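Local coordinates for fructuronate-tagaturonate epimerase UxaE (Cohnella laeviribosi, PDB 6ILA), which probably catalyses the interconversion of fructuronate and tagaturonate by epimerisation, using a zinc-binding TIM-barrel active site, at residues 343-348 / 364-369. Sequence-based numbering, arbitrary orientation.
Sequences SGADKF and VKTAGT. With PO4 (phosphate ion), chain E; GOL (glycerol), chain B.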
# COMPACT_ATOMS: atom_id res chain seq x y z
N SER A 343 -6.42 4.58 1.97
CA SER A 343 -6.70 5.71 1.08
C SER A 343 -6.03 6.98 1.56
O SER A 343 -6.44 8.09 1.19
CB SER A 343 -8.21 5.92 0.92
OG SER A 343 -8.73 4.99 -0.02
N GLY A 344 -4.96 6.82 2.34
CA GLY A 344 -4.39 7.92 3.09
C GLY A 344 -3.73 9.00 2.25
O GLY A 344 -3.66 10.15 2.68
N ALA A 345 -3.23 8.65 1.07
CA ALA A 345 -2.55 9.66 0.28
C ALA A 345 -3.48 10.83 0.03
O ALA A 345 -4.64 10.65 -0.31
CB ALA A 345 -2.08 9.08 -1.05
N ASP A 346 -2.95 12.04 0.21
CA ASP A 346 -3.62 13.29 -0.12
C ASP A 346 -4.68 13.66 0.90
O ASP A 346 -5.43 14.61 0.69
CB ASP A 346 -4.24 13.26 -1.52
CG ASP A 346 -3.37 12.52 -2.52
OD1 ASP A 346 -2.25 13.00 -2.80
OD2 ASP A 346 -3.80 11.43 -2.99
N LYS A 347 -4.76 12.93 2.00
CA LYS A 347 -5.62 13.29 3.12
C LYS A 347 -4.91 14.30 4.03
O LYS A 347 -4.74 14.07 5.23
CB LYS A 347 -6.03 12.05 3.90
CG LYS A 347 -6.75 10.99 3.06
CD LYS A 347 -8.05 11.47 2.44
CE LYS A 347 -8.57 10.44 1.46
NZ LYS A 347 -7.71 10.27 0.24
N PHE A 348 -4.51 15.44 3.43
CA PHE A 348 -3.68 16.42 4.14
C PHE A 348 -4.39 17.01 5.36
O PHE A 348 -3.72 17.47 6.28
CB PHE A 348 -3.27 17.54 3.19
CG PHE A 348 -2.36 17.10 2.06
CD1 PHE A 348 -1.20 16.40 2.31
CD2 PHE A 348 -2.66 17.42 0.75
CE1 PHE A 348 -0.36 16.01 1.26
CE2 PHE A 348 -1.83 17.04 -0.30
CZ PHE A 348 -0.69 16.33 -0.06
N VAL A 364 0.02 4.23 7.53
CA VAL A 364 -0.59 5.04 6.48
C VAL A 364 -0.22 4.41 5.14
O VAL A 364 0.97 4.27 4.83
CB VAL A 364 -0.13 6.50 6.56
CG1 VAL A 364 -0.98 7.37 5.68
CG2 VAL A 364 -0.21 7.00 7.96
N LYS A 365 -1.23 4.07 4.34
CA LYS A 365 -1.05 3.35 3.07
C LYS A 365 -1.20 4.30 1.89
O LYS A 365 -2.29 4.83 1.66
CB LYS A 365 -2.08 2.23 2.94
CG LYS A 365 -1.86 1.07 3.85
CD LYS A 365 -2.53 -0.18 3.33
CE LYS A 365 -2.30 -1.35 4.29
NZ LYS A 365 -3.20 -2.51 4.03
N THR A 366 -0.14 4.49 1.13
CA THR A 366 -0.23 5.17 -0.15
C THR A 366 0.03 4.16 -1.26
O THR A 366 0.69 3.15 -1.06
CB THR A 366 0.77 6.34 -0.27
OG1 THR A 366 2.02 5.87 -0.78
CG2 THR A 366 1.02 7.01 1.07
N ALA A 367 -0.51 4.45 -2.45
CA ALA A 367 -0.28 3.59 -3.61
C ALA A 367 -0.59 4.31 -4.92
O ALA A 367 0.31 4.54 -5.73
CB ALA A 367 -1.12 2.31 -3.50
N GLY A 368 -1.84 4.68 -5.14
CA GLY A 368 -2.19 5.29 -6.41
C GLY A 368 -1.55 6.65 -6.62
O GLY A 368 -1.21 7.02 -7.74
N THR A 369 -1.39 7.43 -5.54
CA THR A 369 -0.80 8.76 -5.66
C THR A 369 0.59 8.71 -6.26
O THR A 369 1.05 9.68 -6.86
CB THR A 369 -0.77 9.43 -4.29
OG1 THR A 369 -0.58 10.84 -4.45
CG2 THR A 369 0.35 8.87 -3.47
P PO4 E . -3.61 6.28 -2.72
O1 PO4 E . -4.22 7.21 -3.73
O2 PO4 E . -3.99 4.87 -3.04
O3 PO4 E . -2.11 6.39 -2.83
O4 PO4 E . -4.12 6.66 -1.33
C1 GOL B . -3.91 2.95 -0.28
O1 GOL B . -4.12 4.22 0.30
C2 GOL B . -5.14 2.07 -0.07
O2 GOL B . -5.38 2.03 1.31
C3 GOL B . -6.38 2.68 -0.72
O3 GOL B . -7.40 1.71 -0.82
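Thr369 sets OG1 anti to its backbone N (chi1 -163°), and Asp346 turns CG beside its own N (chi1 -38°); with these torsions hydroxyl and carboxylate meet as the side chains pass in opposite directions. OG1 of Thr369 donates to the syn lone pair of Asp346 OD1 over 3.2 Å. That oxygen also takes a salt bridge from Arg434 and a hydrogen bond from His478, so an acid suits the place: one oxygen holds three donors. An asparagine here would probably leave the Arg434 guanidinium without its countercharge and the Thr369 hydroxyl less firmly fixed. The other branch of Thr369, CG2, lies 3.4 Å from CB of Ala345, whose methyl packs against both CG2 and the oxygens of a bound phosphate. Both segments lie at the C-terminal ends of barrel strands, 338-341 and 363-366, the seventh and eighth, where TIM barrels carry their active sites. Here helix 368-381 begins with Ala367 as N-cap, and its first turn points backbone N-H groups at the phosphate. Thr369 N reaches PO4 O3 nearly straight (176°), and Gly368 N reaches PO4 O2 at 3.0 Å. Ala345 N adds a bond to PO4 O4 from the facing loop, and Lys310 and His438 also bind the ion, probably from the crystallisation liquor. Gly344, its CA 4.3 Å from Val364 CG1 with no side chain between, opens a type II turn to Lys347, and its N makes a weak bond to Lys365 O. Lys347 curls back so that NZ donates to Ser343 O at 2.7 Å, to Ala345 O and to the carbonyls of Gln309 and Ile312, acceptors that suit an ammonium. Lys365 instead extends away from the loop, its NZ forming salt bridges with Asp159 and Glu268 near the zinc ion that His160 and His342 bind.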